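Local coordinates for GST N-terminal domain-containing protein (Pseudomonas syringae pv. tomato, PDB 3IC8) that is of unknown function but resembles the glutathione S-transferases, with a thioredoxin-like N-terminal domain of the kind that binds glutathione in relatives, at residues 40-48 with 288-298; 242-250 with 277-285. All coordinates share one frame; numbering follows the deposited sequence.

Interaction 1 (40-48 with 288-298); sequences KPDLTALTG and REDNRAGVVHV
R288 reaches the C-terminal end of helix 41-47 and donates from NH1 to the carbonyl O of A45 (3.0 Å, N-H...O angle 165°). The oxygen lies in the guanidinium plane, the donor above the carbonyl plane. L46 O lies 2.7 Å from the same NH1, a second carbonyl oxygen close to that nitrogen. A positive group here probably suits the helix dipole. A bend at chi3 (-67°) turns the guanidinium flat over G48, whose CA sits 3.4 Å above its centre. Within 288-298, D290 OD1 forms a salt bridge with R288 NH2 at 3.1 Å, its hydrogen bond weak, while OD2 accepts from A293 N in an Asx motif.

The second ion pair is D42 with R292: NH2 meets OD1 at 2.8 Å, in the guanidinium plane but 57° out of the carboxylate plane. D42 OD2 bonds to S228 OG.

Apolar contact is slight, chiefly L46 CD2 against A293 CB at 4.1 Å.

The contact sets the end of helix 41-47, in the thioredoxin-like domain, against strands 284-290 and 296-300 and their turn. I232 of helix 228-237 touches D42, R292 and A293; strand 61-63, next to 296-300 in one mixed sheet, packs I62 on L46, T47 and V296.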
ATOM      1  N   LYS A  40       1.373  23.224  33.823  1.00 27.25           N
ATOM      2  CA  LYS A  40       2.398  22.429  33.199  1.00 26.40           C
ATOM      3  C   LYS A  40       3.713  23.109  33.415  1.00 25.71           C
ATOM      4  O   LYS A  40       4.203  23.801  32.568  1.00 25.60           O
ATOM      5  CB  LYS A  40       2.115  22.282  31.723  1.00 26.15           C
ATOM      6  CG  LYS A  40       0.770  21.725  31.405  1.00 25.84           C
ATOM      7  CD  LYS A  40       0.443  21.865  29.955  1.00 25.17           C
ATOM      8  CE  LYS A  40      -1.020  21.680  29.709  1.00 26.10           C
ATOM      9  NZ  LYS A  40      -1.286  20.669  28.673  1.00 26.74           N
ATOM     10  N   PRO A  41       4.252  22.915  34.598  1.00 25.31           N
ATOM     11  CA  PRO A  41       5.404  23.655  35.099  1.00 24.72           C
ATOM     12  C   PRO A  41       6.691  23.472  34.324  1.00 23.94           C
ATOM     13  O   PRO A  41       7.365  24.434  34.083  1.00 23.66           O
ATOM     14  CB  PRO A  41       5.552  23.120  36.508  1.00 24.43           C
ATOM     15  CG  PRO A  41       4.765  21.886  36.527  1.00 25.15           C
ATOM     16  CD  PRO A  41       3.657  22.081  35.633  1.00 25.05           C
ATOM     17  N   ASP A  42       7.021  22.263  33.935  1.00 23.35           N
ATOM     18  CA  ASP A  42       8.164  22.065  33.085  1.00 22.93           C
ATOM     19  C   ASP A  42       7.982  22.738  31.738  1.00 22.35           C
ATOM     20  O   ASP A  42       8.922  23.221  31.169  1.00 22.09           O
ATOM     21  CB  ASP A  42       8.516  20.594  32.947  1.00 23.11           C
ATOM     22  CG  ASP A  42       8.902  19.975  34.259  1.00 24.44           C
ATOM     23  OD1 ASP A  42       8.664  20.619  35.279  1.00 25.04           O
ATOM     24  OD2 ASP A  42       9.431  18.856  34.284  1.00 24.32           O
ATOM     25  N   LEU A  43       6.776  22.757  31.214  1.00 21.43           N
ATOM     26  CA  LEU A  43       6.527  23.489  30.003  1.00 20.57           C
ATOM     27  C   LEU A  43       6.651  24.991  30.126  1.00 20.07           C
ATOM     28  O   LEU A  43       7.347  25.604  29.364  1.00 19.83           O
ATOM     29  CB  LEU A  43       5.150  23.133  29.512  1.00 20.74           C
ATOM     30  CG  LEU A  43       4.770  23.260  28.056  1.00 21.77           C
ATOM     31  CD1 LEU A  43       3.837  24.369  27.892  1.00 22.99           C
ATOM     32  CD2 LEU A  43       5.930  23.408  27.163  1.00 21.50           C
ATOM     33  N   THR A  44       6.001  25.578  31.111  1.00 19.48           N
ATOM     34  CA  THR A  44       6.077  27.017  31.331  1.00 19.02           C
ATOM     35  C   THR A  44       7.426  27.485  31.811  1.00 18.58           C
ATOM     36  O   THR A  44       7.738  28.636  31.740  1.00 18.32           O
ATOM     37  CB  THR A  44       5.038  27.502  32.277  1.00 19.22           C
ATOM     38  OG1 THR A  44       5.098  26.729  33.457  1.00 20.31           O
ATOM     39  CG2 THR A  44       3.695  27.344  31.682  1.00 18.19           C
ATOM     40  N   ALA A  45       8.224  26.551  32.279  1.00 18.13           N
ATOM     41  CA  ALA A  45       9.574  26.846  32.617  1.00 18.20           C
ATOM     42  C   ALA A  45      10.324  27.306  31.405  1.00 18.11           C
ATOM     43  O   ALA A  45      11.112  28.198  31.508  1.00 17.78           O
ATOM     44  CB  ALA A  45      10.225  25.646  33.172  1.00 17.91           C
ATOM     45  N   LEU A  46      10.037  26.720  30.255  1.00 17.97           N
ATOM     46  CA  LEU A  46      10.537  27.231  29.000  1.00 17.96           C
ATOM     47  C   LEU A  46       9.730  28.332  28.333  1.00 17.60           C
ATOM     48  O   LEU A  46      10.257  29.324  27.960  1.00 18.06           O
ATOM     49  CB  LEU A  46      10.715  26.090  28.023  1.00 17.87           C
ATOM     50  CG  LEU A  46      11.337  24.810  28.531  1.00 18.34           C
ATOM     51  CD1 LEU A  46      11.020  23.725  27.605  1.00 18.83           C
ATOM     52  CD2 LEU A  46      12.790  24.931  28.685  1.00 18.49           C
ATOM     53  N   THR A  47       8.445  28.144  28.164  1.00 17.80           N
ATOM     54  CA  THR A  47       7.595  29.121  27.512  1.00 17.55           C
ATOM     55  C   THR A  47       7.369  30.451  28.196  1.00 17.77           C
ATOM     56  O   THR A  47       7.147  31.431  27.543  1.00 17.07           O
ATOM     57  CB  THR A  47       6.263  28.555  27.167  1.00 17.78           C
ATOM     58  OG1 THR A  47       5.590  28.217  28.362  1.00 17.60           O
ATOM     59  CG2 THR A  47       6.437  27.335  26.346  1.00 17.26           C
ATOM     60  N   GLY A  48       7.402  30.489  29.508  1.00 17.62           N
ATOM     61  CA  GLY A  48       6.923  31.656  30.196  1.00 18.45           C
ATOM     62  C   GLY A  48       5.437  31.656  30.417  1.00 18.78           C
ATOM     63  O   GLY A  48       4.856  32.648  30.753  1.00 18.82           O
ATOM     64  N   ARG A 288      13.703  35.873  28.343  1.00 25.83           N
ATOM     65  CA  ARG A 288      13.268  35.754  29.712  1.00 25.76           C
ATOM     66  C   ARG A 288      14.214  34.853  30.453  1.00 26.09           C
ATOM     67  O   ARG A 288      14.871  34.056  29.859  1.00 26.16           O
ATOM     68  CB  ARG A 288      11.856  35.215  29.791  1.00 25.34           C
ATOM     69  CG  ARG A 288      11.634  33.982  29.009  1.00 25.52           C
ATOM     70  CD  ARG A 288      10.270  33.461  29.209  1.00 25.31           C
ATOM     71  NE  ARG A 288      10.058  32.998  30.555  1.00 25.51           N
ATOM     72  CZ  ARG A 288      10.327  31.776  30.967  1.00 24.39           C
ATOM     73  NH1 ARG A 288      10.800  30.889  30.136  1.00 21.73           N
ATOM     74  NH2 ARG A 288      10.093  31.443  32.208  1.00 24.55           N
ATOM     75  N   GLU A 289      14.282  34.987  31.762  1.00 26.63           N
ATOM     76  CA  GLU A 289      15.177  34.172  32.552  1.00 27.18           C
ATOM     77  C   GLU A 289      14.379  33.327  33.514  1.00 27.30           C
ATOM     78  O   GLU A 289      13.574  33.836  34.232  1.00 27.52           O
ATOM     79  CB  GLU A 289      16.144  35.076  33.300  1.00 27.34           C
ATOM     80  CG  GLU A 289      17.167  34.369  34.147  1.00 29.30           C
ATOM     81  CD  GLU A 289      18.311  35.270  34.560  1.00 32.22           C
ATOM     82  OE1 GLU A 289      18.166  36.499  34.472  1.00 33.91           O
ATOM     83  OE2 GLU A 289      19.358  34.748  34.969  1.00 32.86           O
ATOM     84  N   ASP A 290      14.574  32.025  33.491  1.00 27.27           N
ATOM     85  CA  ASP A 290      13.782  31.158  34.324  1.00 27.36           C
ATOM     86  C   ASP A 290      14.624  30.552  35.412  1.00 27.39           C
ATOM     87  O   ASP A 290      15.784  30.321  35.226  1.00 27.43           O
ATOM     88  CB  ASP A 290      13.116  30.060  33.506  1.00 27.48           C
ATOM     89  CG  ASP A 290      12.174  29.221  34.320  1.00 28.36           C
ATOM     90  OD1 ASP A 290      11.052  29.650  34.588  1.00 27.89           O
ATOM     91  OD2 ASP A 290      12.563  28.126  34.708  1.00 29.33           O
ATOM     92  N   ASN A 291      14.025  30.309  36.564  1.00 27.19           N
ATOM     93  CA  ASN A 291      14.795  29.849  37.690  1.00 27.18           C
ATOM     94  C   ASN A 291      15.443  28.506  37.449  1.00 26.68           C
ATOM     95  O   ASN A 291      16.589  28.328  37.767  1.00 26.43           O
ATOM     96  CB  ASN A 291      13.912  29.788  38.927  1.00 27.41           C
ATOM     97  CG  ASN A 291      13.832  31.109  39.658  1.00 28.31           C
ATOM     98  OD1 ASN A 291      14.679  31.968  39.506  1.00 28.97           O
ATOM     99  ND2 ASN A 291      12.806  31.266  40.465  1.00 29.10           N
ATOM    100  N   ARG A 292      14.697  27.542  36.946  1.00 26.13           N
ATOM    101  CA  ARG A 292      15.280  26.340  36.382  1.00 25.65           C
ATOM    102  C   ARG A 292      15.974  26.363  35.037  1.00 25.35           C
ATOM    103  O   ARG A 292      17.014  25.788  34.885  1.00 25.24           O
ATOM    104  CB  ARG A 292      14.278  25.215  36.387  1.00 26.04           C
ATOM    105  CG  ARG A 292      13.738  24.927  37.724  1.00 26.24           C
ATOM    106  CD  ARG A 292      12.307  24.627  37.622  1.00 27.28           C
ATOM    107  NE  ARG A 292      12.112  23.215  37.435  1.00 27.88           N
ATOM    108  CZ  ARG A 292      11.103  22.697  36.774  1.00 26.79           C
ATOM    109  NH1 ARG A 292      10.191  23.470  36.233  1.00 26.95           N
ATOM    110  NH2 ARG A 292      11.010  21.408  36.671  1.00 26.24           N
ATOM    111  N   ALA A 293      15.358  26.955  34.033  1.00 25.44           N
ATOM    112  CA  ALA A 293      15.886  26.867  32.679  1.00 24.99           C
ATOM    113  C   ALA A 293      16.909  27.905  32.275  1.00 24.74           C
ATOM    114  O   ALA A 293      17.541  27.771  31.263  1.00 25.03           O
ATOM    115  CB  ALA A 293      14.779  26.830  31.695  1.00 24.99           C
ATOM    116  N   GLY A 294      17.077  28.948  33.051  1.00 24.26           N
ATOM    117  CA  GLY A 294      18.062  29.932  32.703  1.00 23.57           C
ATOM    118  C   GLY A 294      17.558  30.912  31.706  1.00 23.50           C
ATOM    119  O   GLY A 294      16.385  31.144  31.619  1.00 23.29           O
ATOM    120  N   VAL A 295      18.466  31.499  30.962  1.00 23.43           N
ATOM    121  CA  VAL A 295      18.102  32.476  29.980  1.00 22.91           C
ATOM    122  C   VAL A 295      17.592  31.793  28.745  1.00 23.00           C
ATOM    123  O   VAL A 295      18.193  30.869  28.252  1.00 22.98           O
ATOM    124  CB  VAL A 295      19.269  33.325  29.600  1.00 22.99           C
ATOM    125  CG1 VAL A 295      18.883  34.233  28.508  1.00 22.31           C
ATOM    126  CG2 VAL A 295      19.738  34.093  30.762  1.00 22.42           C
ATOM    127  N   VAL A 296      16.471  32.279  28.252  1.00 22.31           N
ATOM    128  CA  VAL A 296      15.780  31.657  27.165  1.00 21.60           C
ATOM    129  C   VAL A 296      15.207  32.676  26.193  1.00 21.68           C
ATOM    130  O   VAL A 296      14.814  33.748  26.574  1.00 21.41           O
ATOM    131  CB  VAL A 296      14.686  30.814  27.737  1.00 21.83           C
ATOM    132  CG1 VAL A 296      13.416  31.117  27.112  1.00 21.84           C
ATOM    133  CG2 VAL A 296      15.024  29.397  27.646  1.00 20.99           C
ATOM    134  N   HIS A 297      15.164  32.318  24.926  1.00 21.15           N
ATOM    135  CA  HIS A 297      14.555  33.151  23.917  1.00 20.86           C
ATOM    136  C   HIS A 297      13.293  32.464  23.452  1.00 20.63           C
ATOM    137  O   HIS A 297      13.331  31.314  23.111  1.00 20.39           O
ATOM    138  CB  HIS A 297      15.466  33.288  22.718  1.00 20.55           C
ATOM    139  CG  HIS A 297      16.483  34.369  22.833  1.00 20.58           C
ATOM    140  ND1 HIS A 297      16.749  35.026  24.002  1.00 21.38           N
ATOM    141  CD2 HIS A 297      17.306  34.899  21.910  1.00 18.52           C
ATOM    142  CE1 HIS A 297      17.690  35.919  23.795  1.00 20.53           C
ATOM    143  NE2 HIS A 297      18.039  35.865  22.532  1.00 19.24           N
ATOM    144  N   VAL A 298      12.186  33.188  23.430  1.00 20.01           N
ATOM    145  CA  VAL A 298      10.909  32.665  23.003  1.00 18.76           C
ATOM    146  C   VAL A 298      10.402  33.367  21.756  1.00 18.66           C
ATOM    147  O   VAL A 298      10.362  34.559  21.693  1.00 18.42           O
ATOM    148  CB  VAL A 298       9.903  32.779  24.113  1.00 18.98           C
ATOM    149  CG1 VAL A 298       8.642  32.081  23.773  1.00 17.83           C
ATOM    150  CG2 VAL A 298      10.450  32.212  25.328  1.00 17.83           C
TER

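Interaction 2 (242-250 with 277-285); sequences PLPDETFID and MFTGREELI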
ATOM      1  N   PRO A 242      21.885  33.286  17.785  1.00 28.95           N
ATOM      2  CA  PRO A 242      22.061  34.674  17.418  1.00 29.12           C
ATOM      3  C   PRO A 242      20.808  35.127  16.732  1.00 29.20           C
ATOM      4  O   PRO A 242      20.214  34.347  16.033  1.00 29.83           O
ATOM      5  CB  PRO A 242      23.216  34.617  16.431  1.00 28.94           C
ATOM      6  CG  PRO A 242      23.245  33.267  15.950  1.00 29.15           C
ATOM      7  CD  PRO A 242      22.826  32.422  17.071  1.00 28.96           C
ATOM      8  N   LEU A 243      20.424  36.370  16.950  1.00 28.88           N
ATOM      9  CA  LEU A 243      19.238  36.940  16.379  1.00 28.60           C
ATOM     10  C   LEU A 243      19.373  37.157  14.900  1.00 28.55           C
ATOM     11  O   LEU A 243      20.437  37.307  14.393  1.00 28.87           O
ATOM     12  CB  LEU A 243      18.960  38.278  17.018  1.00 28.52           C
ATOM     13  CG  LEU A 243      18.958  38.376  18.518  1.00 28.42           C
ATOM     14  CD1 LEU A 243      18.624  39.726  18.912  1.00 26.85           C
ATOM     15  CD2 LEU A 243      17.968  37.456  19.065  1.00 28.82           C
ATOM     16  N   PRO A 244      18.261  37.234  14.217  1.00 28.89           N
ATOM     17  CA  PRO A 244      18.270  37.438  12.786  1.00 29.07           C
ATOM     18  C   PRO A 244      18.828  38.795  12.445  1.00 29.67           C
ATOM     19  O   PRO A 244      18.729  39.714  13.223  1.00 29.74           O
ATOM     20  CB  PRO A 244      16.801  37.375  12.442  1.00 29.03           C
ATOM     21  CG  PRO A 244      16.232  36.608  13.470  1.00 28.63           C
ATOM     22  CD  PRO A 244      16.921  36.923  14.694  1.00 28.60           C
ATOM     23  N   ASP A 245      19.427  38.923  11.279  1.00 30.10           N
ATOM     24  CA  ASP A 245      20.076  40.162  10.942  1.00 30.73           C
ATOM     25  C   ASP A 245      19.162  41.087  10.198  1.00 30.54           C
ATOM     26  O   ASP A 245      19.573  42.132   9.771  1.00 30.75           O
ATOM     27  CB  ASP A 245      21.362  39.940  10.162  1.00 30.95           C
ATOM     28  CG  ASP A 245      21.178  39.031   9.010  1.00 32.93           C
ATOM     29  OD1 ASP A 245      22.185  38.649   8.412  1.00 34.50           O
ATOM     30  OD2 ASP A 245      20.031  38.687   8.701  1.00 34.27           O
ATOM     31  N   GLU A 246      17.913  40.703  10.065  1.00 30.38           N
ATOM     32  CA  GLU A 246      16.946  41.469   9.320  1.00 30.03           C
ATOM     33  C   GLU A 246      16.690  42.817   9.956  1.00 29.75           C
ATOM     34  O   GLU A 246      16.720  42.945  11.153  1.00 30.02           O
ATOM     35  CB  GLU A 246      15.660  40.669   9.214  1.00 30.05           C
ATOM     36  CG  GLU A 246      14.418  41.475   9.269  1.00 30.19           C
ATOM     37  CD  GLU A 246      13.188  40.644   9.068  1.00 30.72           C
ATOM     38  OE1 GLU A 246      12.167  41.203   8.676  1.00 29.72           O
ATOM     39  OE2 GLU A 246      13.238  39.434   9.295  1.00 29.40           O
ATOM     40  N   THR A 247      16.448  43.823   9.139  1.00 29.45           N
ATOM     41  CA  THR A 247      16.183  45.161   9.629  1.00 29.10           C
ATOM     42  C   THR A 247      14.736  45.473   9.383  1.00 28.93           C
ATOM     43  O   THR A 247      14.237  45.320   8.298  1.00 28.56           O
ATOM     44  CB  THR A 247      17.013  46.181   8.888  1.00 29.12           C
ATOM     45  OG1 THR A 247      16.846  45.982   7.492  1.00 29.15           O
ATOM     46  CG2 THR A 247      18.457  46.003   9.200  1.00 28.79           C
ATOM     47  N   PHE A 248      14.049  45.884  10.423  1.00 28.75           N
ATOM     48  CA  PHE A 248      12.632  46.076  10.327  1.00 28.80           C
ATOM     49  C   PHE A 248      12.245  47.164  11.269  1.00 28.58           C
ATOM     50  O   PHE A 248      12.808  47.268  12.329  1.00 28.75           O
ATOM     51  CB  PHE A 248      11.973  44.763  10.734  1.00 28.82           C
ATOM     52  CG  PHE A 248      10.492  44.783  10.748  1.00 29.19           C
ATOM     53  CD1 PHE A 248       9.782  44.826   9.593  1.00 29.64           C
ATOM     54  CD2 PHE A 248       9.811  44.694  11.923  1.00 28.26           C
ATOM     55  CE1 PHE A 248       8.432  44.813   9.633  1.00 30.66           C
ATOM     56  CE2 PHE A 248       8.487  44.681  11.949  1.00 28.41           C
ATOM     57  CZ  PHE A 248       7.793  44.739  10.815  1.00 29.68           C
ATOM     58  N   ILE A 249      11.261  47.956  10.893  1.00 28.59           N
ATOM     59  CA  ILE A 249      10.732  48.931  11.805  1.00 28.56           C
ATOM     60  C   ILE A 249       9.379  48.481  12.219  1.00 28.13           C
ATOM     61  O   ILE A 249       8.520  48.294  11.410  1.00 28.09           O
ATOM     62  CB  ILE A 249      10.553  50.301  11.153  1.00 29.01           C
ATOM     63  CG1 ILE A 249      11.802  50.718  10.395  1.00 29.42           C
ATOM     64  CG2 ILE A 249      10.221  51.333  12.195  1.00 28.96           C
ATOM     65  CD1 ILE A 249      11.509  51.268   9.024  1.00 29.13           C
ATOM     66  N   ASP A 250       9.178  48.330  13.498  1.00 27.68           N
ATOM     67  CA  ASP A 250       7.920  47.864  13.963  1.00 27.70           C
ATOM     68  C   ASP A 250       6.812  48.836  13.657  1.00 27.44           C
ATOM     69  O   ASP A 250       6.973  50.029  13.746  1.00 27.73           O
ATOM     70  CB  ASP A 250       7.994  47.608  15.442  1.00 27.54           C
ATOM     71  CG  ASP A 250       6.795  46.929  15.949  1.00 28.93           C
ATOM     72  OD1 ASP A 250       5.765  47.574  16.105  1.00 30.34           O
ATOM     73  OD2 ASP A 250       6.861  45.732  16.182  1.00 30.25           O
HETATM   74  N   MSE A 277      13.662  41.130  22.041  1.00 23.89           N
HETATM   75  CA  MSE A 277      14.969  41.117  21.451  1.00 23.15           C
HETATM   76  C   MSE A 277      14.989  41.336  19.959  1.00 22.86           C
HETATM   77  O   MSE A 277      15.966  41.780  19.426  1.00 21.98           O
HETATM   78  CB  MSE A 277      15.634  39.807  21.818  1.00 20.00           C
HETATM   79  CG  MSE A 277      15.656  39.596  23.310  1.00 20.00           C
HETATM   80 SE   MSE A 277      17.071  40.537  24.187  1.00 20.00          SE
HETATM   81  CE  MSE A 277      18.446  39.790  23.136  1.00 20.00           C
ATOM     82  N   PHE A 278      13.913  40.971  19.287  1.00 23.02           N
ATOM     83  CA  PHE A 278      13.830  41.120  17.860  1.00 23.44           C
ATOM     84  C   PHE A 278      12.397  41.270  17.433  1.00 24.10           C
ATOM     85  O   PHE A 278      11.539  40.606  17.939  1.00 24.17           O
ATOM     86  CB  PHE A 278      14.450  39.900  17.210  1.00 22.97           C
ATOM     87  CG  PHE A 278      14.305  39.845  15.728  1.00 23.49           C
ATOM     88  CD1 PHE A 278      15.285  40.324  14.914  1.00 22.26           C
ATOM     89  CD2 PHE A 278      13.210  39.277  15.150  1.00 23.15           C
ATOM     90  CE1 PHE A 278      15.163  40.256  13.595  1.00 22.06           C
ATOM     91  CE2 PHE A 278      13.101  39.214  13.823  1.00 21.80           C
ATOM     92  CZ  PHE A 278      14.072  39.706  13.050  1.00 23.18           C
ATOM     93  N   THR A 279      12.157  42.170  16.501  1.00 24.58           N
ATOM     94  CA  THR A 279      10.879  42.319  15.860  1.00 24.60           C
ATOM     95  C   THR A 279      11.127  42.240  14.380  1.00 24.74           C
ATOM     96  O   THR A 279      11.998  42.881  13.866  1.00 24.90           O
ATOM     97  CB  THR A 279      10.189  43.619  16.247  1.00 24.65           C
ATOM     98  OG1 THR A 279       8.939  43.702  15.590  1.00 24.56           O
ATOM     99  CG2 THR A 279      10.980  44.768  15.814  1.00 25.01           C
ATOM    100  N   GLY A 280      10.359  41.413  13.703  1.00 24.39           N
ATOM    101  CA  GLY A 280      10.608  41.072  12.324  1.00 24.50           C
ATOM    102  C   GLY A 280       9.338  40.824  11.579  1.00 24.47           C
ATOM    103  O   GLY A 280       8.293  40.888  12.143  1.00 24.54           O
ATOM    104  N   ARG A 281       9.455  40.581  10.291  1.00 24.71           N
ATOM    105  CA  ARG A 281       8.317  40.348   9.430  1.00 24.59           C
ATOM    106  C   ARG A 281       7.527  39.103   9.797  1.00 24.34           C
ATOM    107  O   ARG A 281       6.322  39.097   9.794  1.00 24.11           O
ATOM    108  CB  ARG A 281       8.811  40.197   8.009  1.00 24.24           C
ATOM    109  CG  ARG A 281       9.123  41.459   7.322  1.00 25.65           C
ATOM    110  CD  ARG A 281      10.073  41.207   6.176  1.00 27.24           C
ATOM    111  NE  ARG A 281      10.640  42.425   5.621  1.00 28.15           N
ATOM    112  CZ  ARG A 281      11.545  43.184   6.226  1.00 29.31           C
ATOM    113  NH1 ARG A 281      11.999  42.869   7.422  1.00 27.84           N
ATOM    114  NH2 ARG A 281      11.998  44.264   5.627  1.00 29.38           N
ATOM    115  N   GLU A 282       8.248  38.053  10.112  1.00 24.34           N
ATOM    116  CA  GLU A 282       7.676  36.820  10.525  1.00 24.63           C
ATOM    117  C   GLU A 282       7.774  36.565  12.005  1.00 25.34           C
ATOM    118  O   GLU A 282       7.187  35.633  12.486  1.00 26.37           O
ATOM    119  CB  GLU A 282       8.389  35.706   9.801  1.00 23.72           C
ATOM    120  CG  GLU A 282       8.207  35.732   8.332  1.00 24.31           C
ATOM    121  CD  GLU A 282       6.830  35.284   7.882  1.00 25.32           C
ATOM    122  OE1 GLU A 282       6.169  34.558   8.604  1.00 24.35           O
ATOM    123  OE2 GLU A 282       6.406  35.662   6.793  1.00 23.46           O
ATOM    124  N   GLU A 283       8.537  37.356  12.732  1.00 25.29           N
ATOM    125  CA  GLU A 283       8.911  36.961  14.073  1.00 25.27           C
ATOM    126  C   GLU A 283       9.055  38.021  15.147  1.00 24.66           C
ATOM    127  O   GLU A 283       9.497  39.099  14.905  1.00 24.13           O
ATOM    128  CB  GLU A 283      10.227  36.210  13.981  1.00 25.85           C
ATOM    129  CG  GLU A 283      10.437  35.185  15.012  1.00 27.46           C
ATOM    130  CD  GLU A 283      11.717  34.449  14.806  1.00 31.38           C
ATOM    131  OE1 GLU A 283      12.582  34.924  14.076  1.00 33.67           O
ATOM    132  OE2 GLU A 283      11.866  33.381  15.368  1.00 31.73           O
ATOM    133  N   LEU A 284       8.709  37.657  16.359  1.00 24.25           N
ATOM    134  CA  LEU A 284       9.067  38.406  17.527  1.00 24.41           C
ATOM    135  C   LEU A 284       9.828  37.523  18.494  1.00 24.44           C
ATOM    136  O   LEU A 284       9.427  36.426  18.757  1.00 24.43           O
ATOM    137  CB  LEU A 284       7.834  38.946  18.211  1.00 24.71           C
ATOM    138  CG  LEU A 284       6.847  39.734  17.387  1.00 24.50           C
ATOM    139  CD1 LEU A 284       5.505  39.508  17.903  1.00 24.13           C
ATOM    140  CD2 LEU A 284       7.175  41.131  17.479  1.00 24.98           C
ATOM    141  N   ILE A 285      10.926  38.016  19.033  1.00 24.52           N
ATOM    142  CA  ILE A 285      11.716  37.252  19.972  1.00 24.60           C
ATOM    143  C   ILE A 285      11.805  37.879  21.350  1.00 24.92           C
ATOM    144  O   ILE A 285      12.103  39.027  21.498  1.00 24.81           O
ATOM    145  CB  ILE A 285      13.102  37.044  19.460  1.00 24.51           C
ATOM    146  CG1 ILE A 285      13.050  36.628  18.017  1.00 24.70           C
ATOM    147  CG2 ILE A 285      13.753  35.962  20.194  1.00 24.42           C
ATOM    148  CD1 ILE A 285      14.279  36.053  17.559  1.00 23.79           C
TER
HETATM  149  O   HOH W   1      11.262  37.596  11.098  1.00 16.22           O
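D250 OD2 is gripped by two groups: T279 OG1 donates a hydrogen bond of 3.0 Å to its anti lone pair, and R302 NH2 forms a salt bridge with it. The other oxygen, OD1, accepts from N252 N, so the carboxylate has partners at both oxygens. With chi1 at -180°, T279 swings its hydroxyl away from its own N, onto D250 OD2.

F248 lies over the turn that follows T279. One face of its ring covers the 280-281 peptide, with R281 N 4.2 Å above the plane over the centre, while CD2 comes 3.4 Å from T279 O.

The strands 272-279 and 284-290 are joined by this turn as a beta hairpin, and the pairing contains a classic beta bulge: M277 and F278 both face I285, M277 N giving I285 O a bond of 2.7 Å and F278 N a weak one.

F278, the second residue of the bulge, receives P244 on one face. The contact is CH-pi, with P244 CG 3.9 Å from the ring centroid and 15° off its normal. L243 continues the apolar strip, CD2 meeting I285 CD1 at 4.2 Å.

From the loop, E246 OE2 reaches the edge of the F278 ring, in its plane, its carboxylate standing 75° to the ring. Water 1 donates to this oxygen and accepts from E282 N. The approach of E246 OE1 to R281 NH1 is impossibly close as modelled, so the details of that salt bridge are doubtful.

How the interactions relate
From the N terminus, 40-48 comes first, within the thioredoxin-like domain; the chain then runs through the helices of the C-terminal domain to helix 228-237 and on to the loop 242-250. Interaction 2 closes a short loop, 26 intervening residues, when hairpin 277-285 packs back on 242-250. Strand 284-290 leads on to 288-298, where interaction 1 closes a loop of 239 residues that contains the shorter one entirely; the two nest and do not cross. Their centres lie 21 Å apart, yet H297 NE2 packs on L243 CD2 (3.8 Å). Together they tie the C-terminal strands to the N-terminal helix 41-47 and to the linking loop.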